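Local coordinates for protein D-xylonate dehydratase (Caulobacter crescentus, PDB 5OYN) that catalyses the dehydration of D-xylonate to 2-dehydro-3-deoxy-D-arabinonate, and of D-gluconate, with a [2Fe-2S] cluster and magnesium as cofactors, at residues I432-S437 and K442-P447; V458-G463 and P512-G517; T525-R530 and A548-D553. One frame throughout, in Å; residues are numbered along the deposited sequence.

Contact 1: I432-S437 and K442-P447; sequences IVFDGS and KRINDP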
# COMPACT_ATOMS: atom_id res chain seq x y z
N ILE A 432 45.57 -13.22 -25.86
CA ILE A 432 45.96 -12.65 -24.57
C ILE A 432 44.98 -13.22 -23.54
O ILE A 432 43.83 -12.78 -23.48
CB ILE A 432 45.93 -11.12 -24.57
CG1 ILE A 432 46.54 -10.58 -25.87
CG2 ILE A 432 46.63 -10.58 -23.33
CD1 ILE A 432 48.06 -10.59 -25.90
N VAL A 433 45.43 -14.19 -22.75
CA VAL A 433 44.56 -14.99 -21.90
C VAL A 433 44.57 -14.44 -20.48
O VAL A 433 45.63 -14.09 -19.93
CB VAL A 433 44.99 -16.47 -21.92
CG1 VAL A 433 44.06 -17.32 -21.05
CG2 VAL A 433 45.01 -16.97 -23.35
N PHE A 434 43.39 -14.38 -19.87
CA PHE A 434 43.22 -13.92 -18.49
C PHE A 434 42.41 -14.94 -17.72
O PHE A 434 41.47 -15.54 -18.26
CB PHE A 434 42.53 -12.58 -18.44
CG PHE A 434 43.21 -11.52 -19.23
CD1 PHE A 434 44.33 -10.88 -18.72
CD2 PHE A 434 42.73 -11.15 -20.47
CE1 PHE A 434 44.98 -9.89 -19.45
CE2 PHE A 434 43.36 -10.16 -21.20
CZ PHE A 434 44.49 -9.53 -20.69
N ASP A 435 42.76 -15.13 -16.45
CA ASP A 435 42.07 -16.11 -15.62
C ASP A 435 41.12 -15.37 -14.70
O ASP A 435 41.41 -15.09 -13.53
CB ASP A 435 43.08 -16.98 -14.86
CG ASP A 435 43.54 -18.18 -15.68
OD1 ASP A 435 42.81 -19.20 -15.70
OD2 ASP A 435 44.62 -18.08 -16.31
N GLY A 436 39.95 -15.04 -15.25
CA GLY A 436 38.93 -14.32 -14.51
C GLY A 436 38.97 -12.83 -14.76
O GLY A 436 39.83 -12.30 -15.48
N SER A 437 38.01 -12.14 -14.15
CA SER A 437 37.87 -10.70 -14.34
C SER A 437 38.98 -9.95 -13.62
O SER A 437 39.60 -9.04 -14.19
CB SER A 437 36.50 -10.24 -13.85
OG SER A 437 36.23 -8.90 -14.26
N LYS A 442 44.05 -6.42 -13.71
CA LYS A 442 45.36 -6.16 -13.14
C LYS A 442 46.47 -6.13 -14.19
O LYS A 442 47.44 -5.39 -14.03
CB LYS A 442 45.64 -7.18 -12.05
CG LYS A 442 44.87 -6.91 -10.72
CD LYS A 442 44.99 -5.43 -10.23
CE LYS A 442 43.85 -4.46 -10.66
NZ LYS A 442 44.25 -3.03 -10.41
N ARG A 443 46.32 -6.88 -15.29
CA ARG A 443 47.40 -7.01 -16.27
C ARG A 443 47.12 -6.37 -17.62
O ARG A 443 48.05 -6.28 -18.44
CB ARG A 443 47.75 -8.50 -16.48
CG ARG A 443 48.14 -9.27 -15.21
CD ARG A 443 48.11 -10.78 -15.45
NE ARG A 443 48.59 -11.11 -16.80
CZ ARG A 443 48.19 -12.13 -17.54
NH1 ARG A 443 47.27 -12.99 -17.09
NH2 ARG A 443 48.70 -12.31 -18.76
N ILE A 444 45.90 -5.91 -17.90
CA ILE A 444 45.55 -5.51 -19.27
C ILE A 444 46.40 -4.34 -19.75
O ILE A 444 46.69 -4.23 -20.95
CB ILE A 444 44.04 -5.18 -19.38
CG1 ILE A 444 43.71 -4.72 -20.79
CG2 ILE A 444 43.65 -4.11 -18.38
CD1 ILE A 444 43.70 -5.83 -21.76
N ASN A 445 46.81 -3.45 -18.85
CA ASN A 445 47.63 -2.31 -19.22
C ASN A 445 49.11 -2.55 -18.95
O ASN A 445 49.91 -1.61 -19.04
CB ASN A 445 47.14 -1.06 -18.49
CG ASN A 445 45.99 -0.41 -19.20
OD1 ASN A 445 46.03 -0.19 -20.42
ND2 ASN A 445 44.93 -0.09 -18.45
N ASP A 446 49.49 -3.78 -18.63
CA ASP A 446 50.87 -4.18 -18.44
C ASP A 446 51.57 -4.22 -19.79
O ASP A 446 51.32 -5.14 -20.58
CB ASP A 446 50.91 -5.55 -17.76
CG ASP A 446 52.32 -6.11 -17.65
OD1 ASP A 446 53.29 -5.39 -17.92
OD2 ASP A 446 52.43 -7.30 -17.28
N PRO A 447 52.46 -3.27 -20.10
CA PRO A 447 53.09 -3.24 -21.43
C PRO A 447 53.96 -4.46 -21.72
O PRO A 447 54.31 -4.68 -22.89
CB PRO A 447 53.91 -1.95 -21.41
CG PRO A 447 54.14 -1.66 -19.96
CD PRO A 447 53.01 -2.25 -19.19
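R443 of helix 436-443 and I444 just after it reach back to V433 and F434 on strand 426-435. The contact lies in the first half of a beta-alpha-beta unit whose second strand is 455-460. The backbones stay well apart, with 8.4 Å between F434 CA and R443 CA, so side chains bridge the gap. R443 can be followed outward. Its CB points toward the strand. CG lies beside the backbone N, opposite the carbonyl carbon (chi1 -56°). Further out the chain bends at chi3, and this bend brings the guanidinium to the strand. R443 CZ lies 4.0 Å from V433 O. R443 NH1 gives V433 O a weak hydrogen bond of 3.5 Å, bent to 137°. R443 NH2 is close to the same oxygen. The stronger partner of R443 NH1 is D439 on the same helix, through a salt bridge. F434 CD1 sits over one face of the guanidinium, displaced toward its rim. The two planes are 50° apart, so this is not a flat stack. From R443 the chain makes a type I turn to D446, closed by D446 N bonding R443 O at 2.9 Å. I444 comes next in that turn, and its side chain crosses that of F434 at about a right angle. The terminal methyl I444 CD1 rests 3.9 Å from F434 CZ, the atom at the far end of the ring.

Contact 2: V458-G463 and P512-G517; sequences VIRGAG and PESAIG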
# COMPACT_ATOMS: atom_id res chain seq x y z
N VAL A 458 41.12 -13.01 -24.29
CA VAL A 458 40.50 -14.27 -23.93
C VAL A 458 40.40 -14.31 -22.41
O VAL A 458 41.35 -13.94 -21.71
CB VAL A 458 41.31 -15.48 -24.46
CG1 VAL A 458 40.74 -16.80 -23.94
CG2 VAL A 458 41.33 -15.50 -25.97
N ILE A 459 39.25 -14.76 -21.91
CA ILE A 459 39.01 -14.88 -20.49
C ILE A 459 38.46 -16.27 -20.23
O ILE A 459 37.65 -16.78 -21.01
CB ILE A 459 38.05 -13.78 -19.98
CG1 ILE A 459 37.84 -13.89 -18.47
CG2 ILE A 459 36.73 -13.82 -20.72
CD1 ILE A 459 37.51 -12.57 -17.81
N ARG A 460 38.92 -16.90 -19.14
CA ARG A 460 38.51 -18.26 -18.82
C ARG A 460 38.27 -18.38 -17.32
O ARG A 460 38.74 -17.57 -16.52
CB ARG A 460 39.57 -19.30 -19.25
CG ARG A 460 40.94 -19.09 -18.61
CD ARG A 460 41.67 -20.41 -18.36
NE ARG A 460 43.09 -20.15 -18.10
CZ ARG A 460 44.07 -20.38 -18.98
NH1 ARG A 460 43.79 -20.88 -20.18
NH2 ARG A 460 45.33 -20.09 -18.67
N GLY A 461 37.52 -19.42 -16.95
CA GLY A 461 37.10 -19.62 -15.58
C GLY A 461 35.81 -18.91 -15.21
O GLY A 461 35.48 -18.85 -14.02
N ALA A 462 35.08 -18.39 -16.20
CA ALA A 462 33.87 -17.62 -15.96
C ALA A 462 32.61 -18.37 -16.38
O ALA A 462 31.58 -17.76 -16.66
CB ALA A 462 33.95 -16.27 -16.68
N GLY A 463 32.68 -19.69 -16.42
CA GLY A 463 31.53 -20.48 -16.79
C GLY A 463 30.73 -20.89 -15.59
O GLY A 463 31.05 -20.53 -14.45
N PRO A 512 32.62 -26.96 -23.79
CA PRO A 512 32.63 -26.90 -22.32
C PRO A 512 33.65 -25.89 -21.81
O PRO A 512 34.67 -25.65 -22.47
CB PRO A 512 33.01 -28.33 -21.90
CG PRO A 512 33.57 -29.00 -23.17
CD PRO A 512 33.48 -28.04 -24.31
N GLU A 513 33.36 -25.29 -20.66
CA GLU A 513 34.20 -24.23 -20.13
C GLU A 513 35.57 -24.77 -19.74
O GLU A 513 35.77 -25.98 -19.57
CB GLU A 513 33.54 -23.58 -18.92
CG GLU A 513 33.39 -24.54 -17.77
CD GLU A 513 32.68 -23.95 -16.58
OE1 GLU A 513 33.29 -23.07 -15.92
OE2 GLU A 513 31.53 -24.37 -16.31
N SER A 514 36.51 -23.84 -19.57
CA SER A 514 37.85 -24.19 -19.10
C SER A 514 37.81 -25.09 -17.87
O SER A 514 38.41 -26.17 -17.86
CB SER A 514 38.63 -22.90 -18.81
OG SER A 514 39.63 -23.11 -17.83
N ALA A 515 37.06 -24.69 -16.84
CA ALA A 515 37.17 -25.33 -15.54
C ALA A 515 36.74 -26.79 -15.52
O ALA A 515 36.93 -27.45 -14.49
CB ALA A 515 36.37 -24.55 -14.50
N ILE A 516 36.14 -27.31 -16.59
CA ILE A 516 35.89 -28.75 -16.63
C ILE A 516 36.68 -29.37 -17.78
O ILE A 516 36.30 -30.41 -18.33
CB ILE A 516 34.39 -29.08 -16.72
CG1 ILE A 516 33.76 -28.55 -18.00
CG2 ILE A 516 33.67 -28.57 -15.49
CD1 ILE A 516 32.56 -29.38 -18.44
N GLY A 517 37.80 -28.74 -18.13
CA GLY A 517 38.67 -29.29 -19.15
C GLY A 517 38.23 -29.06 -20.57
O GLY A 517 38.49 -29.91 -21.43
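The carboxylate of E513 has G463 lying to one side of its plane, and backbone NH groups bond to its oxygens. G463 CA is 3.3 Å from E513 OE1 and 3.9 Å from E513 OE2, so the glycine backbone rests against the flat group itself. OE1 accepts from the NH of G466, while OE2 accepts from the NH of I465 and from the side chain of Q575. The chain of E513 is extended beyond CG (chi2 -177°), which carries the carboxylate out to the backbone around G463. A CB at G463 would clash with E513 OE1, so a glycine suits this place. With an alanine in place of E513, the NH groups of I465 and G466 and the Q575 amide would probably lose their acceptor, and the loop after G463 would be held less firmly. The other flat group, the R460 guanidinium, is turned to D435 and to the carbonyls of L520 and L523. S514 instead lies along the aliphatic part of R460. S514 CB is 3.7 Å from R460 CB, and S514 OG is 3.4 Å from R460 CD. D495 bonds both segments, taking the NH groups of G461, A462 and S514. Strand 455-460 runs between strands 426-435 and 492-494 in the mixed sheet, and the loop with P512-G517, between strands 507-511 and 528-532, packs against R460 and the residues just after it.

Contact 3: T525-R530 and A548-D553; sequences TGDTIR and AARKQD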
# COMPACT_ATOMS: atom_id res chain seq x y z
N THR A 525 48.76 -17.52 -23.60
CA THR A 525 49.03 -16.24 -24.25
C THR A 525 50.12 -16.42 -25.31
O THR A 525 51.04 -17.23 -25.16
CB THR A 525 49.44 -15.20 -23.20
OG1 THR A 525 48.40 -15.10 -22.22
CG2 THR A 525 49.67 -13.85 -23.82
N GLY A 526 50.01 -15.68 -26.41
CA GLY A 526 50.94 -15.79 -27.50
C GLY A 526 50.56 -16.79 -28.57
O GLY A 526 51.05 -16.69 -29.70
N ASP A 527 49.70 -17.76 -28.24
CA ASP A 527 49.16 -18.66 -29.26
C ASP A 527 48.41 -17.87 -30.32
O ASP A 527 48.08 -16.69 -30.16
CB ASP A 527 48.22 -19.69 -28.63
CG ASP A 527 48.92 -20.62 -27.67
OD1 ASP A 527 48.23 -21.45 -27.02
OD2 ASP A 527 50.17 -20.54 -27.55
N THR A 528 48.14 -18.53 -31.44
CA THR A 528 47.46 -17.91 -32.56
C THR A 528 46.11 -18.58 -32.75
O THR A 528 46.03 -19.81 -32.80
CB THR A 528 48.32 -17.98 -33.83
OG1 THR A 528 49.29 -16.92 -33.79
CG2 THR A 528 47.48 -17.82 -35.10
N ILE A 529 45.06 -17.77 -32.79
CA ILE A 529 43.69 -18.23 -32.98
C ILE A 529 43.23 -17.80 -34.36
O ILE A 529 43.49 -16.68 -34.80
CB ILE A 529 42.75 -17.68 -31.88
CG1 ILE A 529 43.20 -18.18 -30.51
CG2 ILE A 529 41.31 -18.08 -32.16
CD1 ILE A 529 42.09 -18.31 -29.48
N ARG A 530 42.55 -18.72 -35.06
CA ARG A 530 42.11 -18.50 -36.43
C ARG A 530 40.59 -18.59 -36.47
O ARG A 530 40.02 -19.65 -36.18
CB ARG A 530 42.74 -19.52 -37.38
CG ARG A 530 41.96 -19.77 -38.67
CD ARG A 530 42.87 -20.21 -39.79
NE ARG A 530 42.13 -20.42 -41.04
CZ ARG A 530 42.48 -19.90 -42.22
NH1 ARG A 530 43.56 -19.12 -42.34
NH2 ARG A 530 41.73 -20.15 -43.30
N ALA A 548 48.64 -31.94 -25.52
CA ALA A 548 48.59 -32.86 -24.38
C ALA A 548 49.70 -32.58 -23.37
O ALA A 548 49.57 -32.98 -22.20
CB ALA A 548 48.67 -34.31 -24.86
N ALA A 549 50.78 -31.92 -23.78
CA ALA A 549 51.80 -31.49 -22.83
C ALA A 549 51.24 -30.46 -21.86
O ALA A 549 51.49 -30.52 -20.65
CB ALA A 549 53.01 -30.93 -23.57
N ARG A 550 50.47 -29.50 -22.38
CA ARG A 550 49.81 -28.53 -21.52
C ARG A 550 48.74 -29.22 -20.66
O ARG A 550 48.64 -28.94 -19.46
CB ARG A 550 49.19 -27.41 -22.36
CG ARG A 550 50.05 -26.93 -23.52
CD ARG A 550 50.24 -25.43 -23.48
NE ARG A 550 50.69 -24.86 -24.76
CZ ARG A 550 49.93 -24.10 -25.54
NH1 ARG A 550 48.68 -23.80 -25.20
NH2 ARG A 550 50.43 -23.62 -26.68
N LYS A 551 47.96 -30.13 -21.25
CA LYS A 551 46.86 -30.76 -20.52
C LYS A 551 47.34 -31.49 -19.28
O LYS A 551 46.57 -31.64 -18.32
CB LYS A 551 46.11 -31.74 -21.43
CG LYS A 551 45.01 -31.13 -22.25
CD LYS A 551 44.05 -32.18 -22.75
CE LYS A 551 43.67 -31.92 -24.20
NZ LYS A 551 42.69 -32.93 -24.69
N GLN A 552 48.58 -31.96 -19.28
CA GLN A 552 49.13 -32.65 -18.13
C GLN A 552 49.59 -31.69 -17.04
O GLN A 552 49.89 -32.14 -15.93
CB GLN A 552 50.28 -33.57 -18.57
CG GLN A 552 49.81 -34.74 -19.44
CD GLN A 552 49.96 -36.09 -18.75
OE1 GLN A 552 51.04 -36.44 -18.26
NE2 GLN A 552 48.86 -36.85 -18.69
N ASP A 553 49.66 -30.39 -17.33
CA ASP A 553 49.84 -29.39 -16.28
C ASP A 553 48.56 -29.16 -15.48
O ASP A 553 48.63 -28.59 -14.37
CB ASP A 553 50.31 -28.07 -16.88
CG ASP A 553 51.82 -27.98 -16.99
OD1 ASP A 553 52.31 -27.56 -18.06
OD2 ASP A 553 52.51 -28.33 -16.01
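D527 and R550 meet across a wide gap: their CA atoms, the nearest pair between the two backbones, are 12.6 Å apart. D527 lies just before strand 528-532, and R550 is in helix 544-551. Both side chains leave their backbones toward the other segment and meet between them. The R550 chain bends at chi2, which turns its guanidinium to D527. The guanidinium comes end-on, with NH1 and NH2 both directed at one oxygen. R550 NH1 bonds D527 OD1 at 3.0 Å, using the syn lone pair of that oxygen. R550 NH2 reaches D527 OD1 at 3.1 Å and is 28° out of the carboxylate plane. A weaker bond joins R550 NH2 to D527 OD2 at 3.2 Å. D527 OD1 lies at the edge of the guanidinium, 17° out of its plane, and the two planes are turned by 30°. D527 OD1 also accepts from the backbone NH of R524, and the stronger partner of R550 NH1 is the carbonyl of W522. These bonds restrict rotation of both groups. The arrangement is an end-on arginine-aspartate salt bridge near the surface. It ties the start of a beta-hairpin, strands 528-532 and 537-540, to the helix that follows it.

Overall arrangement
The contacts follow one another along the chain, all in the C-terminal dehydratase region, and all reach the same mixed beta sheet. Strand 426-435 of contact 1 has strand 455-460 of contact 2 on one side and strand 528-532 of contact 3 on the other. The centres of contacts 1 and 2 are about 15 Å apart, those of 1 and 3 about 17 Å, and those of 2 and 3 about 14 Å. Between contacts 1 and 2, F434 N probably hydrogen-bonds V458 O. Between contacts 1 and 3, V433 N probably hydrogen-bonds T525 OG1. Contacts 1 and 3 lie far from the cluster and magnesium sites, whereas contact 2 is nearer the magnesium ligand E472. Together the three tie loops and helices to one sheet.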